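Local coordinates for protein OsmC family peroxiredoxin (Aquifex aeolicus, PDB 2E8E) that probably reduces peroxides through a pair of redox-active cysteines, as in other members of the OsmC family of thiol-dependent peroxiredoxins, at residues A[40-45]-A[110-115]; A[52-57]-A[96-101]; A[84-89]-A[125-130]. All blocks are in the same frame, centred on the assembly; numbering follows the deposited sequence.

Contact 1: residues A[40-45]-A[110-115]; sequences VSIGSC and CSVLAM
Cys45, Val112 and Ile42 bury the most surface where helix 34-56 meets the short helix 111-116, whose segment axes approach to 8.3 Å at 132°. Cys45 sends its SG anti to the backbone N (chi1 -172°), straight at the other helix. There Cys45 SG lies 3.6 Å from Cys110 SG, far beyond a disulfide bond, and equally close to Ser111 N. Both thiols are therefore reduced, although another structure of this protein joins them as a disulfide. Two facing cysteines, each on or at the start of a helix, are the hallmark of the OsmC family, in which the pair forms the redox centre, one attacking the peroxide and the other closing the disulfide; a similar role is likely here. Cys110 is the N-cap residue of helix 111-116, its SG accepting a capping bond from Leu113 N at 3.5 Å (157° at the hydrogen), and the amide and helix start would probably favour a thiolate at Cys110. Val112 packs beside the cysteines with its two methyls divided: CG2 rests on Cys45 CB at 3.7 Å, while CG1 meets Ile42 CG1 at 3.5 Å, the chains crossing obliquely. The other branch of Ile42, CG2, touches Leu113 CD1 at 3.9 Å, almost at a right angle. Outside the two segments, Ser111 OG bonds to Arg72 of the second subunit, and Ile42 also leans on Ile83 and Ile85.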
loop_
_atom_site.group_PDB
_atom_site.type_symbol
_atom_site.label_atom_id
_atom_site.label_comp_id
_atom_site.label_asym_id
_atom_site.label_seq_id
_atom_site.Cartn_x
_atom_site.Cartn_y
_atom_site.Cartn_z
ATOM N N VAL A 40 1.852 2.774 4.875
ATOM C CA VAL A 40 1.999 4.142 4.388
ATOM C C VAL A 40 0.793 4.507 3.520
ATOM O O VAL A 40 0.272 5.623 3.608
ATOM C CB VAL A 40 3.306 4.325 3.561
ATOM C CG1 VAL A 40 3.303 5.686 2.866
ATOM C CG2 VAL A 40 4.516 4.215 4.475
ATOM N N SER A 41 0.343 3.568 2.689
ATOM C CA SER A 41 -0.807 3.820 1.819
ATOM C C SER A 41 -2.052 4.108 2.653
ATOM O O SER A 41 -2.813 5.033 2.366
ATOM C CB SER A 41 -1.063 2.611 0.910
ATOM O OG SER A 41 0.081 2.347 0.117
ATOM N N ILE A 42 -2.252 3.303 3.689
ATOM C CA ILE A 42 -3.392 3.476 4.578
ATOM C C ILE A 42 -3.315 4.825 5.292
ATOM O O ILE A 42 -4.276 5.601 5.289
ATOM C CB ILE A 42 -3.426 2.357 5.648
ATOM C CG1 ILE A 42 -3.736 1.008 4.988
ATOM C CG2 ILE A 42 -4.448 2.694 6.727
ATOM C CD1 ILE A 42 -3.553 -0.183 5.932
ATOM N N GLY A 43 -2.161 5.090 5.903
ATOM C CA GLY A 43 -1.966 6.324 6.643
ATOM C C GLY A 43 -2.109 7.586 5.819
ATOM O O GLY A 43 -2.749 8.548 6.256
ATOM N N SER A 44 -1.529 7.593 4.622
ATOM C CA SER A 44 -1.606 8.773 3.773
ATOM C C SER A 44 -2.995 8.964 3.177
ATOM O O SER A 44 -3.480 10.094 3.081
ATOM C CB SER A 44 -0.543 8.713 2.667
ATOM O OG SER A 44 -0.683 7.553 1.866
ATOM N N CYS A 45 -3.645 7.870 2.781
ATOM C CA CYS A 45 -4.990 7.973 2.215
ATOM C C CYS A 45 -5.906 8.596 3.266
ATOM O O CYS A 45 -6.647 9.537 2.978
ATOM C CB CYS A 45 -5.526 6.592 1.831
ATOM S SG CYS A 45 -7.100 6.627 0.920
ATOM N N CYS A 110 -11.868 6.860 3.371
ATOM C CA CYS A 110 -10.603 6.177 3.112
ATOM C C CYS A 110 -10.727 4.905 2.282
ATOM O O CYS A 110 -11.133 3.854 2.786
ATOM C CB CYS A 110 -9.897 5.863 4.425
ATOM S SG CYS A 110 -8.175 5.368 4.171
ATOM N N SER A 111 -10.344 5.003 1.010
ATOM C CA SER A 111 -10.426 3.872 0.093
ATOM C C SER A 111 -9.490 2.717 0.442
ATOM O O SER A 111 -9.906 1.558 0.438
ATOM C CB SER A 111 -10.144 4.335 -1.342
ATOM O OG SER A 111 -11.119 5.267 -1.780
ATOM N N VAL A 112 -8.232 3.030 0.737
ATOM C CA VAL A 112 -7.262 1.989 1.071
ATOM C C VAL A 112 -7.689 1.213 2.316
ATOM O O VAL A 112 -7.714 -0.017 2.316
ATOM C CB VAL A 112 -5.848 2.589 1.307
ATOM C CG1 VAL A 112 -4.870 1.483 1.703
ATOM C CG2 VAL A 112 -5.361 3.307 0.045
ATOM N N LEU A 113 -8.050 1.932 3.374
ATOM C CA LEU A 113 -8.460 1.287 4.614
ATOM C C LEU A 113 -9.699 0.414 4.440
ATOM O O LEU A 113 -9.801 -0.654 5.041
ATOM C CB LEU A 113 -8.723 2.337 5.700
ATOM C CG LEU A 113 -9.024 1.788 7.098
ATOM C CD1 LEU A 113 -7.848 0.952 7.592
ATOM C CD2 LEU A 113 -9.292 2.945 8.053
ATOM N N ALA A 114 -10.640 0.872 3.618
ATOM C CA ALA A 114 -11.873 0.129 3.382
ATOM C C ALA A 114 -11.597 -1.242 2.772
ATOM O O ALA A 114 -12.333 -2.198 3.018
ATOM C CB ALA A 114 -12.790 0.919 2.458
ATOM N N MET A 115 -10.533 -1.333 1.986
ATOM C CA MET A 115 -10.188 -2.591 1.332
ATOM C C MET A 115 -9.573 -3.655 2.235
ATOM O O MET A 115 -9.717 -4.848 1.968
ATOM C CB MET A 115 -9.260 -2.329 0.142
ATOM C CG MET A 115 -9.960 -1.642 -1.028
ATOM S SD MET A 115 -8.972 -1.576 -2.536
ATOM C CE MET A 115 -9.121 -3.224 -3.087
#

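Contact 2: residues A[52-57]-A[96-101]; sequences HILKKK and KALEQA
Lys57 and Gln100 both start with CG anti to the carbonyl carbon, which swings each chain into the gap between the helices, where they cross at about a right angle. Lys57 stays extended to CE and bends only at its last torsion (chi4 -55°), bringing NZ to 3.0 Å from Gln100 OE1. The ammonium group sits well above the plane of the amide, 52° out of it, so this hydrogen bond does not follow a lone pair of the oxygen. Carbon contact backs it up: Lys57 CE lies 3.7 Å from Gln100 CB. Deeper in, Ala101 presents a lone methyl to Ile53, whose CG2, anti to the backbone N, comes within 3.6 Å of Ala101 CB. Leu54 takes the other flank; its CD2 lies over the backbone of the facing helix, 3.8 Å from Ala97 O and 3.9 Å from Leu98 CA. The small residues Ala97 and Ala101, one turn apart, thus make room for the larger branches of Ile53 and Leu54, and the segment axes come to 9.1 Å at 139°. The pair joins the C-terminal end of helix 34-56 to the first turns of helix 95-109. The mixed sheet packs against one side of this helix pair: Leu54 reaches Val61 and Ile64 of strand 60-72, and Leu98 packs on Trp126 and Val128 of strand 121-130.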
loop_
_atom_site.group_PDB
_atom_site.type_symbol
_atom_site.label_atom_id
_atom_site.label_comp_id
_atom_site.label_asym_id
_atom_site.label_seq_id
_atom_site.Cartn_x
_atom_site.Cartn_y
_atom_site.Cartn_z
ATOM N N HIS A 52 -8.239 17.531 4.863
ATOM C CA HIS A 52 -9.331 18.248 4.213
ATOM C C HIS A 52 -10.514 18.528 5.127
ATOM O O HIS A 52 -11.093 19.610 5.078
ATOM C CB HIS A 52 -9.813 17.481 2.983
ATOM C CG HIS A 52 -8.834 17.483 1.852
ATOM N ND1 HIS A 52 -8.241 18.637 1.390
ATOM C CD2 HIS A 52 -8.355 16.479 1.082
ATOM C CE1 HIS A 52 -7.437 18.344 0.383
ATOM N NE2 HIS A 52 -7.489 17.041 0.175
ATOM N N ILE A 53 -10.875 17.556 5.958
ATOM C CA ILE A 53 -12.000 17.728 6.869
ATOM C C ILE A 53 -11.677 18.749 7.957
ATOM O O ILE A 53 -12.489 19.630 8.245
ATOM C CB ILE A 53 -12.407 16.383 7.502
ATOM C CG1 ILE A 53 -12.970 15.461 6.412
ATOM C CG2 ILE A 53 -13.441 16.607 8.602
ATOM C CD1 ILE A 53 -13.199 14.027 6.858
ATOM N N LEU A 54 -10.492 18.642 8.552
ATOM C CA LEU A 54 -10.087 19.587 9.587
ATOM C C LEU A 54 -10.089 21.003 9.019
ATOM O O LEU A 54 -10.487 21.956 9.694
ATOM C CB LEU A 54 -8.690 19.249 10.114
ATOM C CG LEU A 54 -8.577 18.011 11.005
ATOM C CD1 LEU A 54 -7.146 17.862 11.497
ATOM C CD2 LEU A 54 -9.526 18.139 12.184
ATOM N N LYS A 55 -9.644 21.131 7.773
ATOM C CA LYS A 55 -9.602 22.422 7.100
ATOM C C LYS A 55 -11.028 22.933 6.912
ATOM O O LYS A 55 -11.325 24.100 7.179
ATOM C CB LYS A 55 -8.907 22.273 5.742
ATOM C CG LYS A 55 -8.832 23.540 4.903
ATOM C CD LYS A 55 -7.932 23.315 3.691
ATOM C CE LYS A 55 -7.921 24.509 2.750
ATOM N NZ LYS A 55 -9.227 24.682 2.054
ATOM N N LYS A 56 -11.909 22.047 6.459
ATOM C CA LYS A 56 -13.305 22.399 6.238
ATOM C C LYS A 56 -13.968 22.802 7.555
ATOM O O LYS A 56 -14.834 23.674 7.577
ATOM C CB LYS A 56 -14.053 21.214 5.620
ATOM C CG LYS A 56 -15.474 21.526 5.183
ATOM C CD LYS A 56 -16.132 20.310 4.544
ATOM C CE LYS A 56 -17.538 20.628 4.055
ATOM N NZ LYS A 56 -18.421 21.088 5.161
ATOM N N LYS A 57 -13.557 22.169 8.650
ATOM C CA LYS A 57 -14.129 22.474 9.956
ATOM C C LYS A 57 -13.455 23.660 10.642
ATOM O O LYS A 57 -13.575 23.849 11.854
ATOM C CB LYS A 57 -14.096 21.234 10.852
ATOM C CG LYS A 57 -15.065 20.153 10.384
ATOM C CD LYS A 57 -15.165 18.999 11.364
ATOM C CE LYS A 57 -16.152 17.958 10.864
ATOM N NZ LYS A 57 -17.490 18.554 10.576
ATOM N N LYS A 96 -13.121 17.422 19.230
ATOM C CA LYS A 96 -14.361 17.044 18.552
ATOM C C LYS A 96 -14.212 17.074 17.032
ATOM O O LYS A 96 -14.782 16.237 16.325
ATOM C CB LYS A 96 -15.500 17.981 18.955
ATOM C CG LYS A 96 -15.300 19.419 18.506
ATOM C CD LYS A 96 -16.542 20.261 18.751
ATOM C CE LYS A 96 -16.311 21.702 18.325
ATOM N NZ LYS A 96 -15.798 21.797 16.926
ATOM N N ALA A 97 -13.458 18.049 16.534
ATOM C CA ALA A 97 -13.239 18.179 15.100
ATOM C C ALA A 97 -12.348 17.043 14.610
ATOM O O ALA A 97 -12.600 16.465 13.552
ATOM C CB ALA A 97 -12.597 19.529 14.779
ATOM N N LEU A 98 -11.312 16.721 15.380
ATOM C CA LEU A 98 -10.408 15.640 14.995
ATOM C C LEU A 98 -11.166 14.319 15.005
ATOM O O LEU A 98 -11.011 13.502 14.100
ATOM C CB LEU A 98 -9.206 15.558 15.940
ATOM C CG LEU A 98 -8.232 14.414 15.613
ATOM C CD1 LEU A 98 -7.702 14.580 14.191
ATOM C CD2 LEU A 98 -7.083 14.400 16.609
ATOM N N GLU A 99 -11.992 14.110 16.027
ATOM C CA GLU A 99 -12.768 12.878 16.107
ATOM C C GLU A 99 -13.672 12.720 14.883
ATOM O O GLU A 99 -13.755 11.635 14.301
ATOM C CB GLU A 99 -13.614 12.853 17.385
ATOM C CG GLU A 99 -14.652 11.732 17.409
ATOM C CD GLU A 99 -15.324 11.571 18.761
ATOM O OE1 GLU A 99 -15.483 12.584 19.476
ATOM O OE2 GLU A 99 -15.706 10.432 19.103
ATOM N N GLN A 100 -14.344 13.799 14.487
ATOM C CA GLN A 100 -15.228 13.748 13.324
ATOM C C GLN A 100 -14.448 13.453 12.044
ATOM O O GLN A 100 -14.910 12.699 11.187
ATOM C CB GLN A 100 -15.972 15.071 13.149
ATOM C CG GLN A 100 -17.029 15.351 14.199
ATOM C CD GLN A 100 -17.772 16.643 13.926
ATOM O OE1 GLN A 100 -18.398 16.801 12.878
ATOM N NE2 GLN A 100 -17.705 17.578 14.868
ATOM N N ALA A 101 -13.271 14.056 11.919
ATOM C CA ALA A 101 -12.436 13.852 10.739
ATOM C C ALA A 101 -11.957 12.406 10.670
ATOM O O ALA A 101 -11.962 11.793 9.603
ATOM C CB ALA A 101 -11.241 14.798 10.775
#

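Contact 3: residues A[84-89]-A[125-130]; sequences EIKYVA and SWEVKW
Five backbone hydrogen bonds tie strand 84-89 to strand 125-130 in parallel register. Ser125 N gives to Ile85 O, Glu127 N to Tyr87 O and Lys129 N to Ala89 O, each nearly along the carbonyl axis; in return Tyr87 N donates to Ser125 O at 2.9 Å and Ala89 N to Glu127 O at 3.1 Å. Ile85 O has a second donor, a water that also pairs with Ser125 OG at 2.6 Å. CA-H...O contacts fill the intervals, the shortest from Trp126 CA to Tyr87 O at 3.0 Å. This parallel pair belongs to a mixed sheet in which strand 80-90 lies between 60-72 and 121-130, and helices 95-109 and 111-116 form the crossover between the two parallel strands. On the face carrying Ser125, Val88 and Glu127, Lys86 bends at its last torsion (chi4 58°) and NZ meets Glu127 OE1 at 2.5 Å, a very short salt bridge made from above the carboxylate plane. Glu127 CG also lies alongside Val88, 3.8 Å from its CG2. An alanine at Glu127 would lose the carboxylate, and would probably leave Lys86 without this ion pair and Val88 less covered. On the helix-facing side, Tyr87 CB touches Trp126 CB at 4.0 Å, with Ser125 O at the ring edge; Tyr87 OH bonds to Ser46 OG and Trp126 NE1 to Glu95.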
loop_
_atom_site.group_PDB
_atom_site.type_symbol
_atom_site.label_atom_id
_atom_site.label_comp_id
_atom_site.label_asym_id
_atom_site.label_seq_id
_atom_site.Cartn_x
_atom_site.Cartn_y
_atom_site.Cartn_z
ATOM N N GLU A 84 -2.949 -0.782 14.348
ATOM C CA GLU A 84 -3.255 0.316 15.254
ATOM C C GLU A 84 -2.913 1.611 14.548
ATOM O O GLU A 84 -1.825 1.743 13.980
ATOM C CB GLU A 84 -2.420 0.226 16.530
ATOM C CG GLU A 84 -2.739 -0.939 17.433
ATOM C CD GLU A 84 -1.942 -0.880 18.723
ATOM O OE1 GLU A 84 -2.089 0.118 19.462
ATOM O OE2 GLU A 84 -1.167 -1.820 18.994
ATOM N N ILE A 85 -3.835 2.566 14.578
ATOM C CA ILE A 85 -3.591 3.848 13.943
ATOM C C ILE A 85 -3.881 4.936 14.956
ATOM O O ILE A 85 -4.971 4.982 15.531
ATOM C CB ILE A 85 -4.503 4.081 12.719
ATOM C CG1 ILE A 85 -4.392 2.909 11.739
ATOM C CG2 ILE A 85 -4.107 5.379 12.029
ATOM C CD1 ILE A 85 -5.290 3.033 10.523
ATOM N N LYS A 86 -2.900 5.803 15.177
ATOM C CA LYS A 86 -3.053 6.906 16.114
ATOM C C LYS A 86 -2.865 8.220 15.369
ATOM O O LYS A 86 -1.829 8.439 14.737
ATOM C CB LYS A 86 -2.019 6.798 17.237
ATOM C CG LYS A 86 -2.103 7.916 18.264
ATOM C CD LYS A 86 -1.032 7.754 19.333
ATOM C CE LYS A 86 -1.099 8.876 20.349
ATOM N NZ LYS A 86 -2.434 8.932 21.004
ATOM N N TYR A 87 -3.873 9.083 15.439
ATOM C CA TYR A 87 -3.828 10.383 14.780
ATOM C C TYR A 87 -3.549 11.462 15.821
ATOM O O TYR A 87 -4.225 11.524 16.848
ATOM C CB TYR A 87 -5.172 10.703 14.126
ATOM C CG TYR A 87 -5.631 9.717 13.080
ATOM C CD1 TYR A 87 -5.409 9.955 11.723
ATOM C CD2 TYR A 87 -6.313 8.557 13.442
ATOM C CE1 TYR A 87 -5.863 9.063 10.751
ATOM C CE2 TYR A 87 -6.766 7.661 12.481
ATOM C CZ TYR A 87 -6.542 7.920 11.139
ATOM O OH TYR A 87 -7.013 7.044 10.188
ATOM N N VAL A 88 -2.562 12.308 15.550
ATOM C CA VAL A 88 -2.234 13.400 16.456
ATOM C C VAL A 88 -2.315 14.704 15.672
ATOM O O VAL A 88 -1.543 14.926 14.738
ATOM C CB VAL A 88 -0.807 13.250 17.043
ATOM C CG1 VAL A 88 -0.475 14.457 17.919
ATOM C CG2 VAL A 88 -0.705 11.966 17.859
ATOM N N ALA A 89 -3.270 15.558 16.032
ATOM C CA ALA A 89 -3.412 16.841 15.356
ATOM C C ALA A 89 -2.751 17.881 16.249
ATOM O O ALA A 89 -2.992 17.910 17.454
ATOM C CB ALA A 89 -4.882 17.178 15.148
ATOM N N SER A 125 -7.224 5.512 17.392
ATOM C CA SER A 125 -7.172 6.456 18.502
ATOM C C SER A 125 -6.704 7.803 17.978
ATOM O O SER A 125 -6.132 7.892 16.893
ATOM C CB SER A 125 -6.214 5.969 19.588
ATOM O OG SER A 125 -4.884 5.910 19.107
ATOM N N TRP A 126 -6.940 8.857 18.745
ATOM C CA TRP A 126 -6.525 10.179 18.312
ATOM C C TRP A 126 -6.360 11.092 19.508
ATOM O O TRP A 126 -6.835 10.794 20.606
ATOM C CB TRP A 126 -7.559 10.763 17.348
ATOM C CG TRP A 126 -8.919 10.892 17.959
ATOM C CD1 TRP A 126 -9.383 11.925 18.725
ATOM C CD2 TRP A 126 -9.975 9.927 17.904
ATOM N NE1 TRP A 126 -10.662 11.660 19.152
ATOM C CE2 TRP A 126 -11.050 10.439 18.665
ATOM C CE3 TRP A 126 -10.116 8.676 17.290
ATOM C CZ2 TRP A 126 -12.252 9.745 18.826
ATOM C CZ3 TRP A 126 -11.312 7.985 17.450
ATOM C CH2 TRP A 126 -12.364 8.522 18.216
ATOM N N GLU A 127 -5.676 12.206 19.290
ATOM C CA GLU A 127 -5.459 13.168 20.352
ATOM C C GLU A 127 -5.029 14.491 19.756
ATOM O O GLU A 127 -4.460 14.544 18.662
ATOM C CB GLU A 127 -4.391 12.669 21.327
ATOM C CG GLU A 127 -2.985 12.627 20.762
ATOM C CD GLU A 127 -1.958 12.204 21.799
ATOM O OE1 GLU A 127 -2.039 11.056 22.285
ATOM O OE2 GLU A 127 -1.071 13.019 22.132
ATOM N N VAL A 128 -5.316 15.565 20.476
ATOM C CA VAL A 128 -4.942 16.884 20.019
ATOM C C VAL A 128 -3.895 17.477 20.939
ATOM O O VAL A 128 -3.900 17.243 22.149
ATOM C CB VAL A 128 -6.156 17.839 19.990
ATOM C CG1 VAL A 128 -5.693 19.260 19.710
ATOM C CG2 VAL A 128 -7.149 17.387 18.935
ATOM N N LYS A 129 -2.974 18.218 20.342
ATOM C CA LYS A 129 -1.937 18.907 21.081
ATOM C C LYS A 129 -2.203 20.356 20.727
ATOM O O LYS A 129 -1.901 20.802 19.620
ATOM C CB LYS A 129 -0.547 18.475 20.607
ATOM C CG LYS A 129 -0.007 17.248 21.324
ATOM C CD LYS A 129 0.264 17.558 22.793
ATOM C CE LYS A 129 0.824 16.355 23.529
ATOM N NZ LYS A 129 1.127 16.672 24.956
ATOM N N TRP A 130 -2.812 21.081 21.657
ATOM C CA TRP A 130 -3.133 22.475 21.417
ATOM C C TRP A 130 -1.876 23.324 21.402
ATOM O O TRP A 130 -1.183 23.457 22.416
ATOM C CB TRP A 130 -4.101 22.986 22.480
ATOM C CG TRP A 130 -4.669 24.311 22.125
ATOM C CD1 TRP A 130 -4.102 25.537 22.344
ATOM C CD2 TRP A 130 -5.894 24.553 21.428
ATOM N NE1 TRP A 130 -4.902 26.527 21.826
ATOM C CE2 TRP A 130 -6.009 25.951 21.258
ATOM C CE3 TRP A 130 -6.909 23.724 20.930
ATOM C CZ2 TRP A 130 -7.099 26.541 20.607
ATOM C CZ3 TRP A 130 -7.994 24.310 20.282
ATOM C CH2 TRP A 130 -8.079 25.707 20.129
HETATM O O HOH W 1 -4.570 3.501 18.083
#

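Overall arrangement
Contact 1 is the buried one, about 5 Å between its centre and that of the chain, and the second subunit reaches it widely, contact 2 only at His52; contacts 2 and 3 lie farther out and are only partly buried. Contacts 1 and 2 both use helix 34-56, their centres about 17 Å apart, and pair it with the successive helices 111-116 and 95-109. Sulfur and aliphatic packing dominate the first, whereas contact 2 adds a hydrogen bond between side chains at its partly exposed side. Contact 3 relies on backbone bonding and a salt bridge across one face, between the central strand and the outermost one of this chain. Both helical contacts touch its strands on their helix-facing side, Glu99 CG also meeting Trp126 CZ2.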